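TBC1 domain family member 22A (Homo sapiens, PDB 2QFZ) probably acts, through its Rab-GAP TBC domain, as a GTPase-activating protein for Rab family proteins. Local coordinates at residues S24-F29 and K53-M58; E41-L46 and W60-G65. One frame throughout, in Å; residues are numbered along the deposited sequence.

How the contacts relate
From the N terminus, helix 25-34 comes first, helix 40-47 follows it, and the chain then passes through a loop and a short 3-10 turn into helix 56-63. Contact 1 closes the longer loop, bringing 24-29 against 53-58 at the start of that third helix; contact 2 closes a shorter one, setting 41-46 against 60-65 at its far end. Their segments alternate along the chain, so the two loops cross. The centres lie about 11 Å apart, and the first two helices also touch each other: Phe-29 meets Leu-43 and Leu-46. Together the contacts join all three N-terminal helices of this all-helical domain, on one side of its centre.

Contact 1: S24-F29 and K53-M58; sequences SRLDKF and KPVRPM
Val-55 reaches across to helix 25-34 with both of its methyl groups, each meeting a different residue. The closer approach is that of CG2, which lies 3.6 Å from Phe-29 CB and also touches CG and CD1 of the ring, coming to the phenyl group obliquely. Its other methyl, CG1, meets Leu-26 CD1 at 3.9 Å. With CG anti to the backbone N (chi1 -176°), Leu-26 brings CD1 up to the 3-10 turn, although its CB is directed to one side of that turn. There CD1 also reaches Pro-54 CB at 4.0 Å, and the two side chains cross at about a right angle.

The packing is therefore graded. At Phe-29 and Val-55, both buried, the fit is close; Leu-43, Leu-46 and Ser-47 of helix 40-47 also pack against Phe-29, while Lys-30 and Leu-33 pack on the valine. Within its own helix, Phe-29 is flanked by Arg-25: CG of the arginine sits in the plane of the ring at its edge, and Phe-29 CE2 stands 3.5 Å above the plane of the guanidinium toward its rim. NH2 of that guanidinium donates a hydrogen bond to Gly-50 O. Toward solvent the contact thins out to Leu-26 and the exposed Pro-54, joined through a single methyl.

Val-55 occupies the N-cap position of helix 56-63, and Arg-56 N bonds to Lys-53 O in the preceding turn. This is apolar packing of a helix side against a 3-10 turn leading into another helix, in the N-terminal part of this all-helical Rab-GAP TBC fragment.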
loop_
_atom_site.group_PDB
_atom_site.type_symbol
_atom_site.label_atom_id
_atom_site.label_comp_id
_atom_site.label_asym_id
_atom_site.label_seq_id
_atom_site.Cartn_x
_atom_site.Cartn_y
_atom_site.Cartn_z
ATOM N N SER A 24 -22.639 11.663 9.375
ATOM C CA SER A 24 -23.583 11.663 8.199
ATOM C C SER A 24 -23.036 10.925 6.975
ATOM O O SER A 24 -23.741 10.111 6.362
ATOM C CB SER A 24 -23.931 13.071 7.779
ATOM O OG SER A 24 -24.748 13.016 6.620
ATOM N N ARG A 25 -21.807 11.268 6.585
ATOM C CA ARG A 25 -20.994 10.371 5.763
ATOM C C ARG A 25 -20.624 9.183 6.678
ATOM O O ARG A 25 -20.737 8.054 6.280
ATOM C CB ARG A 25 -19.713 11.065 5.262
ATOM C CG ARG A 25 -18.794 10.142 4.403
ATOM C CD ARG A 25 -17.486 10.829 3.841
ATOM N NE ARG A 25 -16.744 9.883 2.971
ATOM C CZ ARG A 25 -17.193 9.473 1.779
ATOM N NH1 ARG A 25 -18.347 9.936 1.270
ATOM N NH2 ARG A 25 -16.492 8.637 1.061
ATOM N N LEU A 26 -20.182 9.482 7.899
ATOM C CA LEU A 26 -19.857 8.464 8.912
ATOM C C LEU A 26 -21.072 7.574 9.256
ATOM O O LEU A 26 -20.963 6.329 9.281
ATOM C CB LEU A 26 -19.307 9.147 10.173
ATOM C CG LEU A 26 -18.819 8.238 11.305
ATOM C CD1 LEU A 26 -17.664 7.293 10.797
ATOM C CD2 LEU A 26 -18.386 9.071 12.532
ATOM N N ASP A 27 -22.222 8.209 9.512
ATOM C CA ASP A 27 -23.502 7.491 9.678
ATOM C C ASP A 27 -23.880 6.601 8.480
ATOM O O ASP A 27 -24.494 5.588 8.653
ATOM C CB ASP A 27 -24.648 8.486 9.972
ATOM N N LYS A 28 -23.493 6.972 7.265
ATOM C CA LYS A 28 -23.745 6.117 6.088
ATOM C C LYS A 28 -22.847 4.859 6.081
ATOM O O LYS A 28 -23.323 3.760 5.847
ATOM C CB LYS A 28 -23.552 6.925 4.788
ATOM C CG LYS A 28 -24.687 6.798 3.783
ATOM C CD LYS A 28 -25.155 8.168 3.274
ATOM C CE LYS A 28 -24.061 8.955 2.541
ATOM N NZ LYS A 28 -24.330 10.425 2.573
ATOM N N PHE A 29 -21.550 5.042 6.333
ATOM C CA PHE A 29 -20.617 3.915 6.502
ATOM C C PHE A 29 -21.091 2.952 7.590
ATOM O O PHE A 29 -21.196 1.739 7.368
ATOM C CB PHE A 29 -19.209 4.426 6.872
ATOM C CG PHE A 29 -18.412 4.832 5.705
ATOM C CD1 PHE A 29 -17.652 3.893 5.003
ATOM C CD2 PHE A 29 -18.464 6.125 5.241
ATOM C CE1 PHE A 29 -16.923 4.274 3.904
ATOM C CE2 PHE A 29 -17.737 6.503 4.108
ATOM C CZ PHE A 29 -16.966 5.585 3.462
ATOM N N LYS A 53 -11.947 7.814 9.456
ATOM C CA LYS A 53 -11.029 7.054 10.304
ATOM C C LYS A 53 -11.682 6.033 11.267
ATOM O O LYS A 53 -11.201 4.896 11.362
ATOM C CB LYS A 53 -10.108 8.020 11.037
ATOM C CG LYS A 53 -9.232 7.391 12.084
ATOM C CD LYS A 53 -8.267 8.413 12.691
ATOM C CE LYS A 53 -7.110 8.758 11.737
ATOM N NZ LYS A 53 -5.791 8.833 12.473
ATOM N N PRO A 54 -12.768 6.421 11.972
ATOM C CA PRO A 54 -13.506 5.496 12.864
ATOM C C PRO A 54 -13.971 4.159 12.249
ATOM O O PRO A 54 -14.017 3.127 12.932
ATOM C CB PRO A 54 -14.734 6.341 13.298
ATOM C CG PRO A 54 -14.214 7.745 13.250
ATOM C CD PRO A 54 -13.360 7.773 12.011
ATOM N N VAL A 55 -14.305 4.164 10.975
ATOM C CA VAL A 55 -14.741 2.945 10.310
ATOM C C VAL A 55 -13.705 2.366 9.332
ATOM O O VAL A 55 -13.990 1.381 8.631
ATOM C CB VAL A 55 -16.112 3.181 9.622
ATOM C CG1 VAL A 55 -17.169 3.409 10.677
ATOM C CG2 VAL A 55 -16.059 4.364 8.635
ATOM N N ARG A 56 -12.486 2.938 9.294
ATOM C CA ARG A 56 -11.509 2.492 8.310
ATOM C C ARG A 56 -11.033 1.056 8.556
ATOM O O ARG A 56 -11.046 0.271 7.642
ATOM C CB ARG A 56 -10.329 3.488 8.123
ATOM C CG ARG A 56 -9.363 3.091 7.066
ATOM C CD ARG A 56 -8.168 4.061 6.980
ATOM N NE ARG A 56 -8.408 5.195 6.090
ATOM C CZ ARG A 56 -8.201 6.477 6.385
ATOM N NH1 ARG A 56 -7.795 6.847 7.581
ATOM N NH2 ARG A 56 -8.439 7.403 5.465
ATOM N N PRO A 57 -10.658 0.696 9.800
ATOM C CA PRO A 57 -10.256 -0.680 10.023
ATOM C C PRO A 57 -11.261 -1.742 9.549
ATOM O O PRO A 57 -10.865 -2.670 8.843
ATOM C CB PRO A 57 -10.055 -0.740 11.558
ATOM C CG PRO A 57 -9.672 0.715 11.883
ATOM C CD PRO A 57 -10.616 1.480 11.046
ATOM N N MET A 58 -12.528 -1.657 9.945
ATOM C CA MET A 58 -13.499 -2.684 9.480
ATOM C C MET A 58 -13.800 -2.570 7.965
ATOM O O MET A 58 -14.052 -3.580 7.298
ATOM C CB MET A 58 -14.795 -2.573 10.283
ATOM C CG MET A 58 -15.904 -3.591 9.935
ATOM S SD MET A 58 -15.447 -5.356 9.930
ATOM C CE MET A 58 -14.955 -5.594 11.657
#

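Contact 2: E41-L46 and W60-G65; sequences EELRRL and WKLLSG
Leu-43 holds CG anti to its own amide nitrogen (chi1 -169°), whereas Leu-63 places CG beside the backbone N (chi1 -74°), and the two branched ends meet obliquely. CD2 of Leu-43 lies 4.0 Å from Leu-63 CD2 and about as far from CG of the same residue; it also reaches Leu-62 CB at 4.1 Å, roughly at right angles to the direction of Leu-63. One methyl thus touches two successive residues of helix 56-63.

Leu-63 CD2 is shared in turn. It is modelled 3.3 Å from Arg-44 CG, shorter than a usual carbon-carbon contact, so the exact closeness is doubtful. From CG to NE the arginine chain is extended, and it slides past Leu-63 in the opposite direction; the methyl comes obliquely to the guanidinium. Arg-44 meets Leu-63 alongside, mostly through its aliphatic part, at the partly exposed margin of an otherwise leucine-rich interface. Just beyond, Gly-65 takes positive phi (79°) and its N bonds to Leu-62 O at 3.1 Å, part of the Schellman motif that ends helix 56-63.

Leu-33 of helix 25-34 packs on both Leu-43 and Leu-62, so these leucines belong to an apolar cluster shared by three helices. Elsewhere on helix 56-63, Lys-61 forms a salt bridge with Asp-190 of helix 181-200 and a cation-pi contact with Phe-161 of helix 150-162, while Trp-60 NE1 bonds to Asp-268 of helix 260-270.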
loop_
_atom_site.group_PDB
_atom_site.type_symbol
_atom_site.label_atom_id
_atom_site.label_comp_id
_atom_site.label_asym_id
_atom_site.label_seq_id
_atom_site.Cartn_x
_atom_site.Cartn_y
_atom_site.Cartn_z
ATOM N N GLU A 41 -20.698 -3.419 -2.996
ATOM C CA GLU A 41 -20.732 -2.504 -4.146
ATOM C C GLU A 41 -20.919 -1.085 -3.655
ATOM O O GLU A 41 -20.102 -0.199 -3.967
ATOM C CB GLU A 41 -21.862 -2.877 -5.132
ATOM C CG GLU A 41 -22.143 -1.806 -6.219
ATOM N N GLU A 42 -21.978 -0.877 -2.865
ATOM C CA GLU A 42 -22.222 0.398 -2.226
ATOM C C GLU A 42 -21.102 0.869 -1.290
ATOM O O GLU A 42 -20.786 2.041 -1.270
ATOM C CB GLU A 42 -23.569 0.411 -1.460
ATOM C CG GLU A 42 -24.780 0.700 -2.317
ATOM C CD GLU A 42 -24.495 1.748 -3.392
ATOM O OE1 GLU A 42 -24.335 2.941 -3.033
ATOM O OE2 GLU A 42 -24.406 1.360 -4.587
ATOM N N LEU A 43 -20.527 -0.024 -0.510
ATOM C CA LEU A 43 -19.369 0.341 0.349
ATOM C C LEU A 43 -18.161 0.842 -0.472
ATOM O O LEU A 43 -17.556 1.855 -0.099
ATOM C CB LEU A 43 -18.936 -0.857 1.198
ATOM C CG LEU A 43 -17.932 -0.638 2.329
ATOM C CD1 LEU A 43 -18.522 0.263 3.408
ATOM C CD2 LEU A 43 -17.457 -2.007 2.895
ATOM N N ARG A 44 -17.827 0.114 -1.552
ATOM C CA ARG A 44 -16.766 0.513 -2.528
ATOM C C ARG A 44 -16.985 1.864 -3.134
ATOM O O ARG A 44 -16.052 2.659 -3.190
ATOM C CB ARG A 44 -16.649 -0.471 -3.688
ATOM C CG ARG A 44 -16.006 -1.733 -3.317
ATOM C CD ARG A 44 -15.810 -2.629 -4.492
ATOM N NE ARG A 44 -15.604 -3.984 -4.010
ATOM C CZ ARG A 44 -16.538 -4.929 -3.978
ATOM N NH1 ARG A 44 -17.760 -4.697 -4.468
ATOM N NH2 ARG A 44 -16.235 -6.132 -3.493
ATOM N N ARG A 45 -18.212 2.121 -3.614
ATOM C CA ARG A 45 -18.561 3.431 -4.179
ATOM C C ARG A 45 -18.411 4.559 -3.148
ATOM O O ARG A 45 -18.026 5.678 -3.499
ATOM C CB ARG A 45 -19.977 3.401 -4.772
ATOM C CG ARG A 45 -20.548 4.756 -5.098
ATOM N N LEU A 46 -18.697 4.279 -1.875
ATOM C CA LEU A 46 -18.514 5.307 -0.841
ATOM C C LEU A 46 -17.026 5.464 -0.467
ATOM O O LEU A 46 -16.561 6.550 -0.231
ATOM C CB LEU A 46 -19.310 5.002 0.418
ATOM C CG LEU A 46 -20.783 5.388 0.482
ATOM C CD1 LEU A 46 -21.229 5.321 1.929
ATOM C CD2 LEU A 46 -21.048 6.754 -0.089
ATOM N N TRP A 60 -11.665 -1.577 5.499
ATOM C CA TRP A 60 -10.549 -2.284 4.849
ATOM C C TRP A 60 -10.648 -3.806 4.942
ATOM O O TRP A 60 -10.399 -4.549 3.955
ATOM C CB TRP A 60 -9.207 -1.820 5.434
ATOM C CG TRP A 60 -8.705 -0.519 4.921
ATOM C CD1 TRP A 60 -9.429 0.478 4.380
ATOM C CD2 TRP A 60 -7.338 -0.060 4.937
ATOM N NE1 TRP A 60 -8.615 1.516 4.000
ATOM C CE2 TRP A 60 -7.324 1.217 4.334
ATOM C CE3 TRP A 60 -6.124 -0.643 5.303
ATOM C CZ2 TRP A 60 -6.147 1.940 4.133
ATOM C CZ3 TRP A 60 -4.946 0.082 5.115
ATOM C CH2 TRP A 60 -4.971 1.364 4.544
ATOM N N LYS A 61 -10.996 -4.292 6.120
ATOM C CA LYS A 61 -11.229 -5.725 6.291
ATOM C C LYS A 61 -12.325 -6.290 5.411
ATOM O O LYS A 61 -12.178 -7.398 4.885
ATOM C CB LYS A 61 -11.477 -6.080 7.745
ATOM C CG LYS A 61 -10.236 -5.919 8.587
ATOM C CD LYS A 61 -10.506 -6.220 10.076
ATOM C CE LYS A 61 -9.526 -5.455 10.929
ATOM N NZ LYS A 61 -9.590 -5.929 12.332
ATOM N N LEU A 62 -13.417 -5.561 5.231
ATOM C CA LEU A 62 -14.480 -6.040 4.353
ATOM C C LEU A 62 -14.141 -5.948 2.857
ATOM O O LEU A 62 -14.426 -6.896 2.094
ATOM C CB LEU A 62 -15.807 -5.344 4.618
ATOM C CG LEU A 62 -16.432 -5.704 5.953
ATOM C CD1 LEU A 62 -17.519 -4.675 6.316
ATOM C CD2 LEU A 62 -16.974 -7.181 5.940
ATOM N N LEU A 63 -13.548 -4.828 2.454
ATOM C CA LEU A 63 -13.235 -4.568 1.051
ATOM C C LEU A 63 -12.124 -5.484 0.542
ATOM O O LEU A 63 -12.137 -5.860 -0.607
ATOM C CB LEU A 63 -12.862 -3.092 0.833
ATOM C CG LEU A 63 -13.963 -2.045 0.867
ATOM C CD1 LEU A 63 -13.379 -0.629 0.719
ATOM C CD2 LEU A 63 -14.961 -2.317 -0.212
ATOM N N SER A 64 -11.203 -5.888 1.412
ATOM C CA SER A 64 -10.187 -6.864 1.055
ATOM C C SER A 64 -10.663 -8.318 1.077
ATOM O O SER A 64 -9.897 -9.209 0.707
ATOM C CB SER A 64 -9.045 -6.795 2.032
ATOM O OG SER A 64 -9.486 -7.354 3.268
ATOM N N GLY A 65 -11.877 -8.568 1.560
ATOM C CA GLY A 65 -12.403 -9.925 1.689
ATOM C C GLY A 65 -11.907 -10.720 2.887
ATOM O O GLY A 65 -12.049 -11.939 2.932
#